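Local coordinates for protein biotin transporter BioY (Lactococcus lactis subsp. cremoris, PDB 4DVE) that binds biotin within the membrane as the substrate-binding S component of an ECF-type ABC transporter and probably interacts with the energy-coupling factor complex that powers uptake, at residues A73-A78 / A93-P98; I133-F138 / I175-T180. All coordinates share one frame; numbering follows the deposited sequence.

Contact 1: residues A73-A78 / A93-P98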
ATOM      1  N   ALA A  73     -10.251  -2.901  -4.606  1.00 33.96           N
ATOM      2  CA  ALA A  73     -10.872  -4.189  -4.778  1.00 34.66           C
ATOM      3  C   ALA A  73     -10.469  -5.123  -3.641  1.00 33.69           C
ATOM      4  O   ALA A  73     -11.287  -5.898  -3.145  1.00 34.02           O
ATOM      5  CB  ALA A  73     -10.526  -4.784  -6.152  1.00 33.48           C
ATOM      6  N   PHE A  74      -9.190  -5.077  -3.274  1.00 32.74           N
ATOM      7  CA  PHE A  74      -8.663  -5.852  -2.158  1.00 33.01           C
ATOM      8  C   PHE A  74      -9.417  -5.484  -0.859  1.00 34.27           C
ATOM      9  O   PHE A  74      -9.886  -6.346  -0.116  1.00 34.14           O
ATOM     10  CB  PHE A  74      -7.143  -5.589  -2.017  1.00 31.69           C
ATOM     11  CG  PHE A  74      -6.594  -5.872  -0.649  1.00 31.84           C
ATOM     12  CD1 PHE A  74      -6.519  -7.169  -0.165  1.00 33.28           C
ATOM     13  CD2 PHE A  74      -6.136  -4.840   0.163  1.00 31.67           C
ATOM     14  CE1 PHE A  74      -6.039  -7.433   1.128  1.00 32.67           C
ATOM     15  CE2 PHE A  74      -5.629  -5.111   1.438  1.00 32.28           C
ATOM     16  CZ  PHE A  74      -5.595  -6.396   1.914  1.00 32.42           C
ATOM     17  N   LEU A  75      -9.521  -4.188  -0.597  1.00 32.16           N
ATOM     18  CA  LEU A  75     -10.167  -3.706   0.616  1.00 33.67           C
ATOM     19  C   LEU A  75     -11.657  -4.069   0.633  1.00 35.57           C
ATOM     20  O   LEU A  75     -12.193  -4.463   1.681  1.00 36.96           O
ATOM     21  CB  LEU A  75      -9.973  -2.184   0.766  1.00 33.33           C
ATOM     22  CG  LEU A  75      -8.553  -1.714   1.009  1.00 33.18           C
ATOM     23  CD1 LEU A  75      -8.455  -0.173   0.986  1.00 35.38           C
ATOM     24  CD2 LEU A  75      -8.065  -2.255   2.334  1.00 33.52           C
ATOM     25  N   ALA A  76     -12.311  -3.937  -0.523  1.00 35.00           N
ATOM     26  CA  ALA A  76     -13.711  -4.316  -0.668  1.00 37.58           C
ATOM     27  C   ALA A  76     -13.921  -5.805  -0.312  1.00 39.80           C
ATOM     28  O   ALA A  76     -14.884  -6.171   0.383  1.00 39.60           O
ATOM     29  CB  ALA A  76     -14.205  -4.007  -2.085  1.00 35.16           C
ATOM     30  N   LEU A  77     -13.006  -6.657  -0.768  1.00 38.65           N
ATOM     31  CA  LEU A  77     -13.063  -8.074  -0.427  1.00 38.28           C
ATOM     32  C   LEU A  77     -12.988  -8.280   1.087  1.00 39.54           C
ATOM     33  O   LEU A  77     -13.719  -9.096   1.650  1.00 40.87           O
ATOM     34  CB  LEU A  77     -11.964  -8.855  -1.164  1.00 37.99           C
ATOM     35  CG  LEU A  77     -12.163  -9.094  -2.670  1.00 40.27           C
ATOM     36  CD1 LEU A  77     -11.024  -9.921  -3.230  1.00 41.68           C
ATOM     37  CD2 LEU A  77     -13.476  -9.811  -2.984  1.00 41.58           C
ATOM     38  N   ALA A  78     -12.116  -7.527   1.749  1.00 37.57           N
ATOM     39  CA  ALA A  78     -12.009  -7.598   3.207  1.00 39.72           C
ATOM     40  C   ALA A  78     -13.299  -7.098   3.857  1.00 40.73           C
ATOM     41  O   ALA A  78     -13.818  -7.732   4.788  1.00 43.88           O
ATOM     42  CB  ALA A  78     -10.793  -6.809   3.708  1.00 37.58           C
ATOM     43  N   ALA A  93     -16.374  -5.193  10.561  1.00 57.81           N
ATOM     44  CA  ALA A  93     -16.144  -4.798  11.961  1.00 60.79           C
ATOM     45  C   ALA A  93     -14.652  -4.670  12.284  1.00 58.97           C
ATOM     46  O   ALA A  93     -14.261  -3.765  13.009  1.00 57.25           O
ATOM     47  CB  ALA A  93     -16.833  -5.765  12.930  1.00 62.74           C
ATOM     48  N   SER A  94     -13.807  -5.535  11.720  1.00 58.11           N
ATOM     49  CA  SER A  94     -12.354  -5.426  11.957  1.00 59.41           C
ATOM     50  C   SER A  94     -11.750  -4.068  11.522  1.00 54.01           C
ATOM     51  O   SER A  94     -10.676  -3.712  11.974  1.00 55.79           O
ATOM     52  CB  SER A  94     -11.591  -6.544  11.245  1.00 60.60           C
ATOM     53  OG  SER A  94     -11.543  -6.303   9.840  1.00 56.38           O
ATOM     54  N   PHE A  95     -12.428  -3.335  10.640  1.00 50.02           N
ATOM     55  CA  PHE A  95     -11.961  -2.022  10.198  1.00 47.44           C
ATOM     56  C   PHE A  95     -12.146  -0.929  11.240  1.00 48.33           C
ATOM     57  O   PHE A  95     -11.583   0.156  11.095  1.00 49.68           O
ATOM     58  CB  PHE A  95     -12.666  -1.581   8.898  1.00 48.11           C
ATOM     59  CG  PHE A  95     -12.078  -2.195   7.651  1.00 46.66           C
ATOM     60  CD1 PHE A  95     -12.329  -3.529   7.332  1.00 46.65           C
ATOM     61  CD2 PHE A  95     -11.259  -1.445   6.814  1.00 44.84           C
ATOM     62  CE1 PHE A  95     -11.775  -4.093   6.176  1.00 47.05           C
ATOM     63  CE2 PHE A  95     -10.693  -2.002   5.674  1.00 45.04           C
ATOM     64  CZ  PHE A  95     -10.957  -3.325   5.355  1.00 45.47           C
ATOM     65  N   LEU A  96     -12.958  -1.184  12.258  1.00 49.97           N
ATOM     66  CA  LEU A  96     -13.079  -0.260  13.379  1.00 53.39           C
ATOM     67  C   LEU A  96     -12.094  -0.604  14.487  1.00 50.84           C
ATOM     68  O   LEU A  96     -12.097   0.047  15.524  1.00 50.92           O
ATOM     69  CB  LEU A  96     -14.507  -0.272  13.964  1.00 56.50           C
ATOM     70  CG  LEU A  96     -15.600   0.314  13.077  1.00 59.86           C
ATOM     71  CD1 LEU A  96     -16.963   0.223  13.768  1.00 63.00           C
ATOM     72  CD2 LEU A  96     -15.248   1.750  12.704  1.00 60.49           C
ATOM     73  N   GLY A  97     -11.282  -1.641  14.288  1.00 46.95           N
ATOM     74  CA  GLY A  97     -10.355  -2.085  15.318  1.00 44.37           C
ATOM     75  C   GLY A  97      -9.055  -1.272  15.327  1.00 39.79           C
ATOM     76  O   GLY A  97      -8.935  -0.239  14.653  1.00 35.08           O
ATOM     77  N   PRO A  98      -8.056  -1.773  16.061  1.00 38.97           N
ATOM     78  CA  PRO A  98      -6.808  -1.009  16.301  1.00 38.33           C
ATOM     79  C   PRO A  98      -6.020  -0.660  15.036  1.00 36.62           C
ATOM     80  O   PRO A  98      -5.380   0.386  15.000  1.00 34.67           O
ATOM     81  CB  PRO A  98      -5.988  -1.906  17.221  1.00 37.90           C
ATOM     82  CG  PRO A  98      -6.876  -3.061  17.598  1.00 41.99           C
ATOM     83  CD  PRO A  98      -8.140  -3.041  16.813  1.00 40.29           C
TER
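The Phe95 ring meets Ala78 edge-on: the Ala78 methyl lies near the plane of the ring, with CB 3.8 Å from CE1 and 3.9 Å from CZ of Phe95. The CE1-CZ edge therefore does most of the touching, and the aromatic reaches the helix end-first. The backbone carbonyl of Leu75 approaches CZ obliquely, its O standing 4.0 Å from Phe95 CZ. Beside it the Leu75 side chain makes a looser apolar contact, CD2 to Phe95 CE2 at 4.3 Å. Arg103, outside the two segments, adds a cation-pi interaction with Phe95.

With chi1 at -81°, CG of Phe95 lies opposite its own carbonyl carbon, and the benzyl group extends from the short 3-10 turn 93-96 to the helix. This long side chain bridges backbones that remain well apart, the closest CA atoms, those of Ala78 and Phe95, being separated by 8.9 Å. The contact is small, 124 Å² in total, and wholly non-polar in its side chains. Polar links lie next to it: Ala78 and Gly91 are joined through their backbones, while Ser94 OG bonds both Gly91 O and the guanidinium of Arg103, tying the turn to the loop just before it and to the following helix.

The arrangement pins the connection between two membrane helices against the last turns of the first. Residues 73-78 belong to helix 52-80, and 93-98 lie in the loop leading into helix 100-119. Leu75 also packs on Leu107 of that second helix, Phe74 touches helix 13-33 and Trp106, and Pro98 rests on helix 128-155.

Contact 2: residues I133-F138 / I175-T180; sequences IIVLLF and IKAILT. With BTN (biotin), chain D.
Val135 carries the contact with one branch: its CG1 packs 3.7 Å from the CB of Ala177 and 4.0 Å from the CA of the same residue. At chi1 170° this methyl is anti to the valine's backbone N, which projects it across to helix 170-189. One helical turn on, the methyl of Thr180 meets the same branch more loosely, CG2 to Val135 CG1 at 4.3 Å. The small alanine opposite valine lets the backbones come close, 6.1 Å between the CA atoms of Val135 and Ala177.

Thr180 divides its two branches between different tasks. Its chi1 of -70° brings OG1 back to the Lys176 carbonyl, 2.8 Å from that O, while CG2 is offered to Val135. The hydroxyl donates from above the carbonyl plane, and Thr180 N reaches the same O from the opposite face, so the buried carbonyl is gripped twice.

Lys176 starts beside this interface but leaves it, its chain bending towards the ligand. There NZ makes a weak hydrogen bond of 2.9 Å to the ureido oxygen O3 of biotin. The ammonium is also salt-bridged to Asp173 and hydrogen-bonded to Ile49 O and Asn52 OD1, a set of acceptors that would be expected to keep it charged and in place.

Transmembrane helices 128-155 and 170-189 are thus joined by close apolar packing, right next to a lysine of the biotin pocket. Leu132 adds to the former helix's cover of Ala177, Met53, Met56 and Met57 of helix 52-80 lie against Thr180, and Phe138 and Ile134 turn to helix 100-119.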
ATOM      1  N   ILE A 133      11.629   8.433  -2.202  1.00 40.42           N
ATOM      2  CA  ILE A 133      11.143   9.427  -1.269  1.00 41.05           C
ATOM      3  C   ILE A 133       9.616   9.570  -1.348  1.00 37.94           C
ATOM      4  O   ILE A 133       8.961   9.684  -0.318  1.00 35.25           O
ATOM      5  CB  ILE A 133      11.851  10.781  -1.457  1.00 44.52           C
ATOM      6  CG1 ILE A 133      13.358  10.646  -1.143  1.00 47.58           C
ATOM      7  CG2 ILE A 133      11.181  11.856  -0.601  1.00 45.03           C
ATOM      8  CD1 ILE A 133      13.685   9.934   0.173  1.00 49.43           C
ATOM      9  N   ILE A 134       9.056   9.562  -2.556  1.00 37.47           N
ATOM     10  CA  ILE A 134       7.589   9.582  -2.733  1.00 36.50           C
ATOM     11  C   ILE A 134       6.940   8.353  -2.086  1.00 34.16           C
ATOM     12  O   ILE A 134       5.914   8.458  -1.368  1.00 34.90           O
ATOM     13  CB  ILE A 134       7.195   9.708  -4.230  1.00 37.44           C
ATOM     14  CG1 ILE A 134       7.647  11.067  -4.772  1.00 40.80           C
ATOM     15  CG2 ILE A 134       5.683   9.516  -4.447  1.00 33.67           C
ATOM     16  CD1 ILE A 134       7.764  11.078  -6.298  1.00 43.37           C
ATOM     17  N   VAL A 135       7.544   7.189  -2.290  1.00 32.80           N
ATOM     18  CA  VAL A 135       7.014   5.971  -1.696  1.00 32.30           C
ATOM     19  C   VAL A 135       7.099   6.040  -0.163  1.00 32.99           C
ATOM     20  O   VAL A 135       6.149   5.697   0.529  1.00 32.13           O
ATOM     21  CB  VAL A 135       7.695   4.693  -2.255  1.00 32.64           C
ATOM     22  CG1 VAL A 135       7.282   3.459  -1.438  1.00 30.72           C
ATOM     23  CG2 VAL A 135       7.346   4.513  -3.743  1.00 32.14           C
ATOM     24  N   LEU A 136       8.220   6.523   0.359  1.00 34.25           N
ATOM     25  CA  LEU A 136       8.397   6.699   1.809  1.00 36.76           C
ATOM     26  C   LEU A 136       7.331   7.651   2.367  1.00 35.81           C
ATOM     27  O   LEU A 136       6.655   7.362   3.381  1.00 33.46           O
ATOM     28  CB  LEU A 136       9.775   7.310   2.075  1.00 41.96           C
ATOM     29  CG  LEU A 136      10.634   7.208   3.330  1.00 50.32           C
ATOM     30  CD1 LEU A 136      11.299   8.559   3.664  1.00 47.16           C
ATOM     31  CD2 LEU A 136       9.995   6.545   4.534  1.00 47.31           C
ATOM     32  N   LEU A 137       7.171   8.792   1.699  1.00 35.48           N
ATOM     33  CA  LEU A 137       6.250   9.807   2.202  1.00 37.66           C
ATOM     34  C   LEU A 137       4.818   9.277   2.299  1.00 34.04           C
ATOM     35  O   LEU A 137       4.146   9.440   3.346  1.00 33.08           O
ATOM     36  CB  LEU A 137       6.311  11.055   1.344  1.00 39.79           C
ATOM     37  CG  LEU A 137       5.879  12.420   1.830  1.00 46.55           C
ATOM     38  CD1 LEU A 137       6.620  12.855   3.108  1.00 49.89           C
ATOM     39  CD2 LEU A 137       6.169  13.418   0.688  1.00 51.33           C
ATOM     40  N   PHE A 138       4.361   8.627   1.242  1.00 32.51           N
ATOM     41  CA  PHE A 138       2.954   8.240   1.172  1.00 34.03           C
ATOM     42  C   PHE A 138       2.634   6.807   1.526  1.00 35.39           C
ATOM     43  O   PHE A 138       1.541   6.537   2.024  1.00 40.77           O
ATOM     44  CB  PHE A 138       2.371   8.619  -0.157  1.00 34.93           C
ATOM     45  CG  PHE A 138       2.463  10.089  -0.441  1.00 37.86           C
ATOM     46  CD1 PHE A 138       1.806  10.996   0.357  1.00 39.90           C
ATOM     47  CD2 PHE A 138       3.203  10.559  -1.509  1.00 40.74           C
ATOM     48  CE1 PHE A 138       1.877  12.353   0.094  1.00 43.44           C
ATOM     49  CE2 PHE A 138       3.293  11.913  -1.769  1.00 44.02           C
ATOM     50  CZ  PHE A 138       2.625  12.813  -0.969  1.00 45.80           C
ATOM     51  N   ILE A 175      12.603  -0.993   4.390  1.00 37.04           N
ATOM     52  CA  ILE A 175      12.975  -2.136   3.553  1.00 39.01           C
ATOM     53  C   ILE A 175      11.902  -2.394   2.477  1.00 37.46           C
ATOM     54  O   ILE A 175      12.249  -2.611   1.306  1.00 37.43           O
ATOM     55  CB  ILE A 175      13.214  -3.420   4.369  1.00 42.09           C
ATOM     56  CG1 ILE A 175      14.474  -3.291   5.237  1.00 47.30           C
ATOM     57  CG2 ILE A 175      13.354  -4.640   3.461  1.00 43.09           C
ATOM     58  CD1 ILE A 175      14.454  -4.273   6.398  1.00 50.78           C
ATOM     59  N   LYS A 176      10.632  -2.371   2.870  1.00 34.86           N
ATOM     60  CA  LYS A 176       9.519  -2.576   1.921  1.00 35.67           C
ATOM     61  C   LYS A 176       9.498  -1.506   0.853  1.00 34.83           C
ATOM     62  O   LYS A 176       9.243  -1.811  -0.294  1.00 33.67           O
ATOM     63  CB  LYS A 176       8.147  -2.618   2.606  1.00 33.59           C
ATOM     64  CG  LYS A 176       7.940  -3.819   3.536  1.00 35.84           C
ATOM     65  CD  LYS A 176       6.745  -3.589   4.471  1.00 35.24           C
ATOM     66  CE  LYS A 176       6.940  -4.170   5.858  1.00 36.55           C
ATOM     67  NZ  LYS A 176       5.839  -3.785   6.776  1.00 33.81           N
ATOM     68  N   ALA A 177       9.720  -0.253   1.240  1.00 34.36           N
ATOM     69  CA  ALA A 177       9.716   0.860   0.288  1.00 34.20           C
ATOM     70  C   ALA A 177      10.886   0.737  -0.714  1.00 36.54           C
ATOM     71  O   ALA A 177      10.711   1.033  -1.911  1.00 34.65           O
ATOM     72  CB  ALA A 177       9.772   2.207   1.017  1.00 32.89           C
ATOM     73  N   ILE A 178      12.062   0.311  -0.221  1.00 38.66           N
ATOM     74  CA  ILE A 178      13.245   0.135  -1.059  1.00 42.59           C
ATOM     75  C   ILE A 178      12.993  -0.991  -2.057  1.00 42.23           C
ATOM     76  O   ILE A 178      13.314  -0.860  -3.254  1.00 41.74           O
ATOM     77  CB  ILE A 178      14.534  -0.267  -0.280  1.00 43.67           C
ATOM     78  CG1 ILE A 178      15.017   0.773   0.744  1.00 50.23           C
ATOM     79  CG2 ILE A 178      15.678  -0.560  -1.221  1.00 45.71           C
ATOM     80  CD1 ILE A 178      14.827   2.211   0.377  1.00 52.80           C
ATOM     81  N   LEU A 179      12.472  -2.111  -1.564  1.00 41.44           N
ATOM     82  CA  LEU A 179      12.180  -3.250  -2.445  1.00 43.84           C
ATOM     83  C   LEU A 179      11.100  -2.873  -3.456  1.00 42.63           C
ATOM     84  O   LEU A 179      11.130  -3.336  -4.608  1.00 40.14           O
ATOM     85  CB  LEU A 179      11.731  -4.482  -1.641  1.00 44.94           C
ATOM     86  CG  LEU A 179      12.841  -5.202  -0.871  1.00 51.60           C
ATOM     87  CD1 LEU A 179      12.258  -6.181   0.153  1.00 50.95           C
ATOM     88  CD2 LEU A 179      13.765  -5.917  -1.857  1.00 53.00           C
ATOM     89  N   THR A 180      10.132  -2.063  -3.009  1.00 39.42           N
ATOM     90  CA  THR A 180       9.097  -1.528  -3.907  1.00 39.02           C
ATOM     91  C   THR A 180       9.715  -0.787  -5.100  1.00 38.02           C
ATOM     92  O   THR A 180       9.394  -1.077  -6.253  1.00 37.57           O
ATOM     93  CB  THR A 180       8.093  -0.612  -3.171  1.00 37.15           C
ATOM     94  OG1 THR A 180       7.264  -1.403  -2.295  1.00 36.20           O
ATOM     95  CG2 THR A 180       7.202   0.156  -4.175  1.00 36.03           C
TER
HETATM   96  C11 BTN D 201      -4.531  -5.511   9.354  1.00 46.68           C
HETATM   97  O11 BTN D 201      -4.326  -6.526   8.649  1.00 51.06           O
HETATM   98  O12 BTN D 201      -5.420  -5.528  10.217  1.00 50.93           O
HETATM   99  C10 BTN D 201      -3.711  -4.222   9.159  1.00 39.01           C
HETATM  100  C9  BTN D 201      -2.358  -4.251   9.873  1.00 35.45           C
HETATM  101  C8  BTN D 201      -1.620  -2.904   9.691  1.00 32.37           C
HETATM  102  C7  BTN D 201      -0.150  -3.010  10.127  1.00 30.76           C
HETATM  103  C2  BTN D 201       0.619  -1.716   9.929  1.00 31.08           C
HETATM  104  S1  BTN D 201       0.811  -1.340   8.178  0.99 30.51           S
HETATM  105  C6  BTN D 201       2.131  -0.201   8.536  1.00 29.89           C
HETATM  106  C5  BTN D 201       2.924  -0.759   9.743  1.00 28.81           C
HETATM  107  N1  BTN D 201       4.006  -1.602   9.304  1.00 28.24           N
HETATM  108  C3  BTN D 201       3.850  -2.875   9.658  1.00 30.27           C
HETATM  109  O3  BTN D 201       4.638  -3.790   9.411  1.00 31.45           O
HETATM  110  N2  BTN D 201       2.700  -2.982  10.345  1.00 29.37           N
HETATM  111  C4  BTN D 201       2.023  -1.721  10.519  1.00 27.64           C

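The two contacts lie on opposite sides of the chain's centre, about 23 Å apart between their own centres and about 12 Å at the nearest atoms, without touching. They follow in series along the chain: contact 1 is complete before helix 100-119, and contact 2 opens on helix 128-155 and closes on helix 170-189. All four segments belong to the BioY fold of this helical membrane protein. Helix 52-80 connects them, contributing 73-78 to contact 1 and, nearer its start, methionines that pack on Thr180 of contact 2. Biotin turns its carboxylate end to the side of contact 1 and its ureido end to that of contact 2: the Phe95 side chain stays about 8 Å from it, whereas Lys176 reaches it with a weak hydrogen bond.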